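Local structure of alanine dehydrogenase (Archaeoglobus fulgidus, 1OMO) at residues 29-33 with 34-38; 103-106 with 107-110; 165-168 with 169-173; 250-253 with 254-258; 303-306 with 307-311. The protein catalyses the reversible, NAD-dependent oxidative deamination of L-alanine to pyruvate and ammonium, working as a homodimer. All coordinates share one frame; numbering follows the deposited sequence.

Contact 1: residues 29-33 with 34-38; sequences RLYAL and GKAQM
Two backbone bonds tie Leu-30 and Tyr-31, in the last turn of helix 17-32, to the residues that follow it, and together they make a Schellman motif. The amide of Lys-35 reaches back to Leu-30 O at 2.9 Å (N to O), and that of Gly-34 gives to Tyr-31 O at 3.1 Å (N to O). Gly-34 is the C-prime residue; its positive phi of 71°, a conformation that favours glycine, turns the chain out of the helix.

Apolar contacts follow the chain as it doubles back. Leu-30 and Lys-35 cross at about a right angle, with Leu-30 CD2 3.9 Å from Lys-35 CB, so the lysine contributes the aliphatic root of an extended chain. The methyl of Ala-36 points back at the helix and lies 4.0 Å from Tyr-31 CD1.

The aromatic contacts belong to Tyr-31. Its CG stands anti to the backbone N (chi1 -170°), which carries the ring out along the departing chain. Ala-36 O lies at the ring edge, near its plane, 3.5 Å from Tyr-31 CD1. Farther along, the bend of Met-38 at its last torsion (chi3 69°) turns the methyl CE in to 3.4 Å from Tyr-31 CE2. The sulfur makes a Met-aromatic contact, SD lying obliquely to the ring and 5.2 Å from the Tyr-31 centroid.

The turn lies at the surface, between helix 17-32 and strand 42-45. Tyr-31 and Met-38 both pack on Ile-295 of helix 294-311 and on the loop residue Asp-240, while Gln-37 packs on Leu-44 of the second subunit.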
# COMPACT_ATOMS: atom_id res chain seq x y z
N ARG A 29 -4.53 -15.37 16.16
CA ARG A 29 -4.20 -16.79 16.22
C ARG A 29 -3.55 -17.22 14.89
O ARG A 29 -2.42 -17.74 14.88
CB ARG A 29 -5.49 -17.57 16.50
CG ARG A 29 -5.28 -19.05 16.70
CD ARG A 29 -6.63 -19.80 16.76
NE ARG A 29 -6.42 -21.15 16.25
CZ ARG A 29 -6.59 -21.54 14.99
NH1 ARG A 29 -6.99 -20.67 14.06
NH2 ARG A 29 -6.29 -22.79 14.63
N LEU A 30 -4.22 -16.96 13.76
CA LEU A 30 -3.65 -17.32 12.45
C LEU A 30 -2.27 -16.72 12.16
O LEU A 30 -1.37 -17.42 11.71
CB LEU A 30 -4.61 -16.95 11.31
CG LEU A 30 -5.94 -17.70 11.31
CD1 LEU A 30 -6.90 -17.06 10.35
CD2 LEU A 30 -5.69 -19.17 10.94
N TYR A 31 -2.07 -15.44 12.44
CA TYR A 31 -0.77 -14.84 12.14
C TYR A 31 0.33 -15.48 12.96
O TYR A 31 1.42 -15.70 12.48
CB TYR A 31 -0.77 -13.32 12.36
CG TYR A 31 0.49 -12.66 11.83
CD1 TYR A 31 1.06 -13.09 10.63
CD2 TYR A 31 1.07 -11.58 12.47
CE1 TYR A 31 2.17 -12.47 10.08
CE2 TYR A 31 2.22 -10.93 11.92
CZ TYR A 31 2.75 -11.39 10.72
OH TYR A 31 3.83 -10.76 10.11
N ALA A 32 0.05 -15.80 14.21
CA ALA A 32 1.07 -16.42 15.03
C ALA A 32 1.38 -17.84 14.52
O ALA A 32 2.47 -18.34 14.75
CB ALA A 32 0.64 -16.45 16.49
N LEU A 33 0.42 -18.48 13.84
CA LEU A 33 0.64 -19.82 13.29
C LEU A 33 1.12 -19.77 11.82
O LEU A 33 1.12 -20.77 11.12
CB LEU A 33 -0.63 -20.65 13.37
CG LEU A 33 -1.08 -20.99 14.79
CD1 LEU A 33 -2.41 -21.73 14.77
CD2 LEU A 33 0.01 -21.82 15.48
N GLY A 34 1.52 -18.59 11.37
CA GLY A 34 1.99 -18.44 10.01
C GLY A 34 0.92 -18.57 8.95
O GLY A 34 1.25 -18.56 7.77
N LYS A 35 -0.34 -18.70 9.33
CA LYS A 35 -1.39 -18.82 8.32
C LYS A 35 -1.96 -17.47 7.83
O LYS A 35 -3.07 -17.39 7.31
CB LYS A 35 -2.50 -19.72 8.83
CG LYS A 35 -2.01 -21.14 9.03
CD LYS A 35 -3.09 -22.03 9.64
CE LYS A 35 -2.54 -23.42 9.96
NZ LYS A 35 -3.68 -24.28 10.33
N ALA A 36 -1.19 -16.41 8.02
CA ALA A 36 -1.59 -15.07 7.56
C ALA A 36 -0.33 -14.40 7.05
O ALA A 36 0.78 -14.68 7.50
CB ALA A 36 -2.19 -14.25 8.69
N GLN A 37 -0.50 -13.52 6.10
CA GLN A 37 0.64 -12.84 5.54
C GLN A 37 0.45 -11.33 5.85
O GLN A 37 -0.67 -10.80 5.75
CB GLN A 37 0.64 -13.20 4.05
CG GLN A 37 1.73 -12.67 3.14
CD GLN A 37 1.53 -13.16 1.69
OE1 GLN A 37 0.38 -13.35 1.22
NE2 GLN A 37 2.63 -13.36 0.97
N MET A 38 1.51 -10.64 6.27
CA MET A 38 1.37 -9.23 6.56
C MET A 38 2.67 -8.44 6.49
O MET A 38 3.54 -8.59 7.35
CB MET A 38 0.72 -9.00 7.95
CG MET A 38 0.54 -7.54 8.35
SD MET A 38 -0.13 -7.27 9.99
CE MET A 38 1.24 -7.82 10.95

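Contact 2: residues 103-106 with 107-110; sequences YTTS and LRTG. With NAD (nicotinamide-adenine-dinucleotide), chain D.
Helix 102-120 carries one wall of the NAD pocket, where the side chains of Arg-108 and Thr-109 meet the nicotinamide end of the cofactor. Thr-109 OG1 donates to Thr-105 O, one turn back, at 2.6 Å (OG1 to O); the same carbonyl receives a weak bond from the Thr-109 amide. This grip fixes the rotation of the threonine, whose OG1 lies anti to its own carbonyl carbon (chi1 -56°). Both OG1 (3.0 Å) and the methyl CG2 (3.3 Å) of Thr-109 lie against NAD C4N, the ring carbon that exchanges hydride.

Arg-108 lies alongside Thr-105, pointing the same way. Its chain bends at chi2 (68°), and Thr-105 CG2 comes over the centre of one guanidinium face, 4.1 Å above the plane. At the edge of that group, in its plane, Arg-108 NH1 donates to the carboxamide oxygen NAD O7N at 2.9 Å, and a second, weak bond runs from NH1 to Thr-109 OG1. A salt bridge from NE to Asp-297 further holds the guanidinium. Thr-105 OG1 bonds to Ala-101 O and to NZ of Lys-65, the inferred proton donor/acceptor, so a single turn of helix links the cofactor site with the probable catalytic lysine.

On another side of the helix Tyr-103 CE1 meets Leu-107 CG at 4.1 Å, and Leu-107 reaches Phe-139 of helix 135-147 and Ala-20 of helix 17-32.

An arginine holding the carboxamide and a threonine packed against C4N form part of the nicotinamide subsite of this NAD-dependent dehydrogenase of the ornithine cyclodeaminase/mu-crystallin family.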
# COMPACT_ATOMS: atom_id res chain seq x y z
N TYR A 103 -14.57 3.71 10.56
CA TYR A 103 -15.22 3.15 11.71
C TYR A 103 -14.65 1.82 12.14
O TYR A 103 -14.47 1.59 13.34
CB TYR A 103 -16.71 3.01 11.41
CG TYR A 103 -17.50 2.27 12.46
CD1 TYR A 103 -17.90 0.95 12.26
CD2 TYR A 103 -17.91 2.91 13.64
CE1 TYR A 103 -18.70 0.29 13.18
CE2 TYR A 103 -18.70 2.26 14.55
CZ TYR A 103 -19.09 0.95 14.32
OH TYR A 103 -19.86 0.29 15.24
N THR A 104 -14.35 0.93 11.20
CA THR A 104 -13.86 -0.38 11.59
C THR A 104 -12.46 -0.33 12.15
O THR A 104 -12.03 -1.29 12.77
CB THR A 104 -13.92 -1.45 10.44
OG1 THR A 104 -13.26 -0.96 9.26
CG2 THR A 104 -15.39 -1.82 10.13
N THR A 105 -11.74 0.76 11.91
CA THR A 105 -10.39 0.86 12.47
C THR A 105 -10.57 1.06 14.00
O THR A 105 -9.86 0.43 14.80
CB THR A 105 -9.62 2.06 11.85
OG1 THR A 105 -9.31 1.77 10.48
CG2 THR A 105 -8.34 2.36 12.62
N SER A 106 -11.54 1.88 14.40
CA SER A 106 -11.80 2.13 15.83
C SER A 106 -12.36 0.85 16.46
O SER A 106 -11.93 0.43 17.55
CB SER A 106 -12.81 3.27 16.03
OG SER A 106 -12.18 4.52 15.89
N LEU A 107 -13.30 0.23 15.75
CA LEU A 107 -13.96 -0.99 16.19
C LEU A 107 -12.96 -2.10 16.47
O LEU A 107 -12.97 -2.67 17.56
CB LEU A 107 -14.95 -1.46 15.12
CG LEU A 107 -16.29 -2.10 15.52
CD1 LEU A 107 -16.48 -3.38 14.74
CD2 LEU A 107 -16.41 -2.34 16.97
N ARG A 108 -12.09 -2.42 15.50
CA ARG A 108 -11.18 -3.51 15.71
C ARG A 108 -10.05 -3.19 16.70
O ARG A 108 -9.37 -4.09 17.18
CB ARG A 108 -10.62 -4.02 14.37
CG ARG A 108 -9.83 -3.03 13.50
CD ARG A 108 -8.49 -2.58 14.09
NE ARG A 108 -7.57 -2.12 13.03
CZ ARG A 108 -6.51 -1.33 13.23
NH1 ARG A 108 -6.24 -0.88 14.45
NH2 ARG A 108 -5.68 -1.05 12.23
N THR A 109 -9.86 -1.92 17.02
CA THR A 109 -8.84 -1.56 18.01
C THR A 109 -9.55 -1.82 19.32
O THR A 109 -8.97 -2.40 20.25
CB THR A 109 -8.44 -0.06 17.89
OG1 THR A 109 -8.01 0.19 16.54
CG2 THR A 109 -7.29 0.27 18.87
N GLY A 110 -10.82 -1.45 19.39
CA GLY A 110 -11.55 -1.75 20.60
C GLY A 110 -11.56 -3.25 20.83
O GLY A 110 -11.25 -3.73 21.93
PA NAD D . -9.42 11.55 20.38
O1A NAD D . -8.72 12.82 20.09
O2A NAD D . -10.94 11.47 20.19
O5B NAD D . -9.16 10.85 21.86
C5B NAD D . -7.98 11.19 22.70
C4B NAD D . -8.53 11.77 24.03
O4B NAD D . -7.29 12.03 24.82
C3B NAD D . -9.21 13.22 23.97
O3B NAD D . -10.57 13.19 24.57
C2B NAD D . -8.24 14.17 24.71
O2B NAD D . -8.73 15.31 25.31
C1B NAD D . -7.51 13.15 25.63
N9A NAD D . -6.17 13.55 25.98
C8A NAD D . -5.17 14.16 25.26
N7A NAD D . -4.06 14.34 25.96
C5A NAD D . -4.27 13.87 27.18
C6A NAD D . -3.41 13.78 28.36
N6A NAD D . -2.19 14.25 28.36
N1A NAD D . -3.99 13.19 29.46
C2A NAD D . -5.26 12.71 29.49
N3A NAD D . -6.13 12.78 28.38
C4A NAD D . -5.58 13.35 27.24
O3 NAD D . -8.82 10.16 19.68
PN NAD D . -9.28 8.53 19.64
O1N NAD D . -10.36 8.34 20.67
O2N NAD D . -9.44 8.10 18.20
O5D NAD D . -7.84 7.90 20.27
C5D NAD D . -6.63 8.62 19.57
C4D NAD D . -5.32 7.99 19.92
O4D NAD D . -5.43 6.50 19.56
C3D NAD D . -4.09 8.50 19.10
O3D NAD D . -2.85 8.31 19.80
C2D NAD D . -4.22 7.63 17.84
O2D NAD D . -3.20 7.78 16.92
C1D NAD D . -4.42 6.19 18.51
N1N NAD D . -5.12 5.08 17.76
C2N NAD D . -4.36 3.83 17.78
C3N NAD D . -5.08 2.71 17.25
C7N NAD D . -4.21 1.31 17.26
O7N NAD D . -4.53 0.41 16.43
N7N NAD D . -3.20 1.19 18.18
C4N NAD D . -6.41 2.71 16.75
C5N NAD D . -7.04 4.02 16.80
C6N NAD D . -6.41 5.17 17.30

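Contact 3: residues 165-168 with 169-173; sequences KFVS and YCEDR
Cys-170 SG sits over one face of the Phe-166 ring, 4.3 Å from the centroid and 27° off the ring normal, in a Cys sulfur-aromatic contact across one helical turn. The nearest ring atom is Phe-166 CE1, 3.9 Å from the sulfur. The two side chains leave the backbone differently: Phe-166 CG is anti to its N (chi1 173°), whereas Cys-170 SG is anti to the carbonyl carbon (chi1 -76°), and this brings the thiol back over the ring.

Beside this pair, Val-167 and Glu-171 run the same way, the methyl CG1 of Val-167 lying 3.9 Å from Glu-171 OE1. The other carboxylate oxygen, OE2, accepts from the backbone N of Ala-177, which ties the end of the helix to the start of strand 177-179.

The spacing of both pairs is set by regular backbone bonds, among them Cys-170 N to Phe-166 O at 3.0 Å and the nearly straight bond of Glu-171 N to Val-167 O at 3.1 Å. Just past the helix, Arg-173 folds back over Tyr-169: its CZ stands 3.2 Å above the plane of the Tyr-169 ring, toward the rim, and its NE makes a weak bond to Tyr-169 O. Tyr-169 OH is hydrogen-bonded to Glu-142 of helix 135-147.

Helix 160-172 is the crossover of the beta-alpha-beta unit between strands 152-156 and 177-179, in the Rossmann-fold NAD domain. Phe-166 and Cys-170 both pack on Val-153 of the first strand, Cys-170 also meets Ala-177 of the second, and Tyr-138 of helix 135-147 meets the rings of Phe-166 and Tyr-169 edge-to-face.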
# COMPACT_ATOMS: atom_id res chain seq x y z
N LYS A 165 -18.74 13.23 29.87
CA LYS A 165 -19.56 12.59 28.87
C LYS A 165 -19.36 11.07 28.91
O LYS A 165 -20.32 10.32 28.88
CB LYS A 165 -19.21 13.11 27.48
CG LYS A 165 -20.02 12.44 26.38
CD LYS A 165 -19.65 12.92 24.99
CE LYS A 165 -20.86 12.86 24.07
NZ LYS A 165 -20.41 12.90 22.66
N PHE A 166 -18.11 10.61 28.97
CA PHE A 166 -17.84 9.18 29.00
C PHE A 166 -18.48 8.60 30.27
O PHE A 166 -19.08 7.54 30.26
CB PHE A 166 -16.30 8.94 28.93
CG PHE A 166 -15.85 7.49 29.11
CD1 PHE A 166 -15.53 7.00 30.38
CD2 PHE A 166 -15.74 6.62 28.01
CE1 PHE A 166 -15.09 5.68 30.56
CE2 PHE A 166 -15.31 5.29 28.18
CZ PHE A 166 -14.99 4.82 29.45
N VAL A 167 -18.36 9.33 31.37
CA VAL A 167 -18.94 8.86 32.62
C VAL A 167 -20.45 8.74 32.51
O VAL A 167 -21.04 7.78 32.98
CB VAL A 167 -18.55 9.81 33.76
CG1 VAL A 167 -19.51 9.63 34.96
CG2 VAL A 167 -17.12 9.53 34.19
N SER A 168 -21.08 9.71 31.87
CA SER A 168 -22.52 9.73 31.68
C SER A 168 -22.95 8.57 30.75
O SER A 168 -24.04 7.97 30.93
CB SER A 168 -22.92 11.08 31.08
OG SER A 168 -24.31 11.29 31.08
N TYR A 169 -22.10 8.25 29.76
CA TYR A 169 -22.35 7.17 28.79
C TYR A 169 -22.40 5.83 29.55
O TYR A 169 -23.24 4.97 29.28
CB TYR A 169 -21.22 7.14 27.74
CG TYR A 169 -21.30 6.01 26.70
CD1 TYR A 169 -21.82 6.24 25.42
CD2 TYR A 169 -20.81 4.72 26.98
CE1 TYR A 169 -21.85 5.23 24.46
CE2 TYR A 169 -20.84 3.70 26.01
CZ TYR A 169 -21.36 3.96 24.76
OH TYR A 169 -21.36 2.99 23.77
N CYS A 170 -21.48 5.68 30.50
CA CYS A 170 -21.40 4.50 31.33
C CYS A 170 -22.68 4.38 32.16
O CYS A 170 -23.40 3.38 32.06
CB CYS A 170 -20.21 4.60 32.30
SG CYS A 170 -18.61 4.30 31.55
N GLU A 171 -22.95 5.38 32.98
CA GLU A 171 -24.13 5.31 33.81
C GLU A 171 -25.35 4.93 32.98
O GLU A 171 -26.11 4.04 33.37
CB GLU A 171 -24.36 6.64 34.53
CG GLU A 171 -24.38 6.52 36.05
CD GLU A 171 -23.13 7.07 36.70
OE1 GLU A 171 -22.84 8.28 36.48
OE2 GLU A 171 -22.46 6.31 37.44
N ASP A 172 -25.53 5.57 31.83
CA ASP A 172 -26.69 5.27 31.00
C ASP A 172 -26.89 3.78 30.84
O ASP A 172 -28.02 3.31 30.88
CB ASP A 172 -26.59 5.94 29.63
CG ASP A 172 -26.93 7.42 29.69
OD1 ASP A 172 -26.76 8.14 28.67
OD2 ASP A 172 -27.37 7.87 30.77
N ARG A 173 -25.81 3.02 30.67
CA ARG A 173 -25.97 1.58 30.53
C ARG A 173 -25.71 0.85 31.83
O ARG A 173 -25.21 -0.27 31.84
CB ARG A 173 -25.11 1.02 29.38
CG ARG A 173 -23.83 1.74 29.04
CD ARG A 173 -23.70 1.90 27.52
NE ARG A 173 -24.24 3.17 27.07
CZ ARG A 173 -24.40 3.51 25.81
NH1 ARG A 173 -24.90 4.69 25.49
NH2 ARG A 173 -24.06 2.67 24.86

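Contact 4: residues 250-253 with 254-258; sequences INVA and VSKGV
From Ile-250 to Val-258 the backbone makes the short helix 251-255 and leaves it through a Schellman motif. Val-254 N donates to Ile-250 O at 3.0 Å, and Ser-255 N to Asn-251 O at 2.9 Å. At the exit Gly-257 has a positive phi (76°), its amide bonds to Val-254 O, and Val-258 N returns to Ala-253 O at 2.8 Å.

The side chains pair one turn apart. Ile-250 CD1 meets Val-254 CG2 at 3.7 Å. Lys-256 runs alongside Val-252, bending at chi4 (133°), with its CE 3.7 Å from Val-252 CG1. Beyond the turn, Val-258 CB comes within 4.4 Å of Ala-253 CB, an apolar contact accompanying the cap. A water donates to Asn-251 O, which thereby has a second partner besides the Ser-255 amide.

Asn-251 fastens the start of the helix, with OD1 on Gly-222 N and ND2 on Gly-248 O and Lys-223 O, the last belonging to an NAD-binding residue. Against helix 228-232, Ala-253 packs on Leu-231 and Val-258 on Val-228, while the N of Ile-250 bonds to Asp-289 at the end of strand 285-289.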
# COMPACT_ATOMS: atom_id res chain seq x y z
N ILE A 250 6.10 1.06 23.62
CA ILE A 250 7.51 0.87 23.95
C ILE A 250 8.53 1.56 23.03
O ILE A 250 9.73 1.44 23.29
CB ILE A 250 7.91 -0.62 23.96
CG1 ILE A 250 8.04 -1.14 22.54
CG2 ILE A 250 6.86 -1.46 24.65
CD1 ILE A 250 8.58 -2.55 22.48
N ASN A 251 8.10 2.29 21.99
CA ASN A 251 9.12 2.85 21.06
C ASN A 251 10.22 3.74 21.65
O ASN A 251 11.40 3.50 21.40
CB ASN A 251 8.44 3.49 19.82
CG ASN A 251 7.99 4.92 20.03
OD1 ASN A 251 8.76 5.88 19.83
ND2 ASN A 251 6.72 5.09 20.40
N VAL A 252 9.85 4.72 22.48
CA VAL A 252 10.82 5.64 23.11
C VAL A 252 11.79 4.87 24.01
O VAL A 252 13.02 5.06 23.95
CB VAL A 252 10.07 6.75 23.96
CG1 VAL A 252 11.06 7.72 24.63
CG2 VAL A 252 9.15 7.55 23.06
N ALA A 253 11.25 3.96 24.82
CA ALA A 253 12.07 3.16 25.70
C ALA A 253 13.10 2.35 24.95
O ALA A 253 14.28 2.33 25.34
CB ALA A 253 11.20 2.25 26.53
N VAL A 254 12.66 1.67 23.89
CA VAL A 254 13.57 0.84 23.09
C VAL A 254 14.61 1.73 22.41
O VAL A 254 15.80 1.44 22.43
CB VAL A 254 12.78 0.01 22.02
CG1 VAL A 254 13.72 -0.53 20.97
CG2 VAL A 254 12.02 -1.14 22.70
N SER A 255 14.15 2.83 21.82
CA SER A 255 15.04 3.76 21.14
C SER A 255 16.08 4.40 22.06
O SER A 255 17.21 4.63 21.64
CB SER A 255 14.22 4.87 20.48
OG SER A 255 13.57 4.40 19.32
N LYS A 256 15.71 4.72 23.29
CA LYS A 256 16.64 5.33 24.21
C LYS A 256 17.43 4.28 24.98
O LYS A 256 18.23 4.59 25.87
CB LYS A 256 15.92 6.29 25.16
CG LYS A 256 15.36 7.51 24.45
CD LYS A 256 15.19 8.67 25.44
CE LYS A 256 14.14 9.66 25.00
NZ LYS A 256 13.24 9.98 26.15
N GLY A 257 17.16 3.02 24.63
CA GLY A 257 17.87 1.90 25.23
C GLY A 257 17.52 1.45 26.63
O GLY A 257 18.26 0.68 27.22
N VAL A 258 16.40 1.92 27.17
CA VAL A 258 16.01 1.54 28.50
C VAL A 258 15.67 0.05 28.56
O VAL A 258 16.22 -0.68 29.39
CB VAL A 258 14.84 2.39 28.98
CG1 VAL A 258 14.42 1.97 30.38
CG2 VAL A 258 15.29 3.85 28.99
O HOH W 1 12.54 2.24 18.92

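Contact 5: residues 303-306 with 307-311; sequences VVYE and NALSK
Asn-307, Glu-306 and Leu-309 lie in the last turns of the long helix 294-311, which packs over strands 3-6 and 95-100 of the mixed sheet. Asn-307 runs alongside Val-303, and its ND2 comes 3.5 Å from Val-303 CG1. That nitrogen donates to Leu-14 O and to Glu-19 OE2, so the amide ties this helix to the loop before helix 17-32 and to helix 17-32 itself. The Asn-307 backbone N keeps the regular bond to Val-303 O at 3.0 Å.

Glu-306 contributes chiefly its carbonyl across the contact. Its O accepts from Ser-310 N at 3.2 Å in a nearly straight bond (172°), and weakly from Ser-310 OG. The extended side chain leads away to Tyr-61, whose OH is hydrogen-bonded to OE1.

Leu-309 lies over one face of the Tyr-305 ring. Tyr-305 in turn packs on Leu-4 and Leu-96, one from each of the two strands, while Ala-308 adds contacts to Leu-4 and Leu-6. With Leu-309 CG anti to its carbonyl carbon (chi1 -58°), both methyls reach the phenol end of the ring: CD1 is 3.8 Å from Tyr-305 CE1, and CD2 is 3.9 Å from Tyr-305 OH.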
# COMPACT_ATOMS: atom_id res chain seq x y z
N VAL A 303 -15.82 -9.70 7.29
CA VAL A 303 -17.12 -9.84 7.91
C VAL A 303 -18.12 -8.83 7.38
O VAL A 303 -19.29 -9.16 7.18
CB VAL A 303 -17.01 -9.69 9.42
CG1 VAL A 303 -18.39 -9.50 10.04
CG2 VAL A 303 -16.33 -10.93 10.00
N VAL A 304 -17.67 -7.59 7.17
CA VAL A 304 -18.51 -6.53 6.64
C VAL A 304 -18.94 -6.88 5.21
O VAL A 304 -20.09 -6.64 4.81
CB VAL A 304 -17.75 -5.19 6.57
CG1 VAL A 304 -18.50 -4.19 5.67
CG2 VAL A 304 -17.56 -4.62 7.96
N TYR A 305 -17.99 -7.42 4.43
CA TYR A 305 -18.31 -7.75 3.04
C TYR A 305 -19.37 -8.86 2.93
O TYR A 305 -20.35 -8.71 2.21
CB TYR A 305 -17.03 -8.12 2.25
CG TYR A 305 -17.29 -8.56 0.81
CD1 TYR A 305 -17.09 -9.87 0.42
CD2 TYR A 305 -17.80 -7.66 -0.14
CE1 TYR A 305 -17.39 -10.31 -0.88
CE2 TYR A 305 -18.10 -8.08 -1.44
CZ TYR A 305 -17.89 -9.42 -1.80
OH TYR A 305 -18.18 -9.85 -3.06
N GLU A 306 -19.20 -9.95 3.66
CA GLU A 306 -20.16 -11.05 3.61
C GLU A 306 -21.49 -10.63 4.21
O GLU A 306 -22.54 -11.04 3.72
CB GLU A 306 -19.58 -12.28 4.32
CG GLU A 306 -18.36 -12.82 3.56
CD GLU A 306 -17.64 -13.95 4.24
OE1 GLU A 306 -16.69 -14.48 3.65
OE2 GLU A 306 -18.01 -14.31 5.37
N ASN A 307 -21.48 -9.80 5.25
CA ASN A 307 -22.76 -9.38 5.79
C ASN A 307 -23.43 -8.43 4.82
O ASN A 307 -24.64 -8.29 4.82
CB ASN A 307 -22.59 -8.69 7.13
CG ASN A 307 -22.39 -9.66 8.26
OD1 ASN A 307 -22.75 -10.83 8.14
ND2 ASN A 307 -21.85 -9.19 9.36
N ALA A 308 -22.63 -7.75 4.00
CA ALA A 308 -23.15 -6.83 3.03
C ALA A 308 -23.86 -7.61 1.90
O ALA A 308 -24.94 -7.21 1.45
CB ALA A 308 -22.03 -5.96 2.47
N LEU A 309 -23.27 -8.71 1.44
CA LEU A 309 -23.94 -9.49 0.40
C LEU A 309 -25.29 -9.95 0.97
O LEU A 309 -26.34 -9.78 0.33
CB LEU A 309 -23.12 -10.70 0.03
CG LEU A 309 -21.73 -10.30 -0.44
CD1 LEU A 309 -20.95 -11.56 -0.77
CD2 LEU A 309 -21.80 -9.40 -1.66
N SER A 310 -25.25 -10.51 2.17
CA SER A 310 -26.46 -11.02 2.84
C SER A 310 -27.61 -10.06 2.96
O SER A 310 -28.75 -10.47 2.78
CB SER A 310 -26.14 -11.50 4.25
OG SER A 310 -25.37 -12.67 4.16
N LYS A 311 -27.34 -8.80 3.26
CA LYS A 311 -28.43 -7.85 3.42
C LYS A 311 -28.66 -6.94 2.23
O LYS A 311 -29.41 -5.97 2.32
CB LYS A 311 -28.20 -7.01 4.67
CG LYS A 311 -28.10 -7.82 5.94
CD LYS A 311 -27.91 -6.87 7.12
CE LYS A 311 -28.07 -7.61 8.43
NZ LYS A 311 -27.79 -6.69 9.56

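Overall arrangement
Contact 2 is the buried one, its centre about 7 Å from that of the chain; contact 1 is a surface turn, and contacts 3, 4 and 5 are partly buried. Contacts 2 and 5 touch, Thr-104 CG2 meeting Val-304 CG2 at 4.2 Å, where helix 102-120 packs on helix 294-311; the latter also meets contact 1. Contacts 1 and 4 share a chemistry, glycine-terminated Schellman caps, yet their centres are about 27 Å apart. Contacts 3 and 5 rely on a ring covered from one turn on, by sulfur in one and leucine methyls in the other. Direct cofactor binding is confined to contact 2.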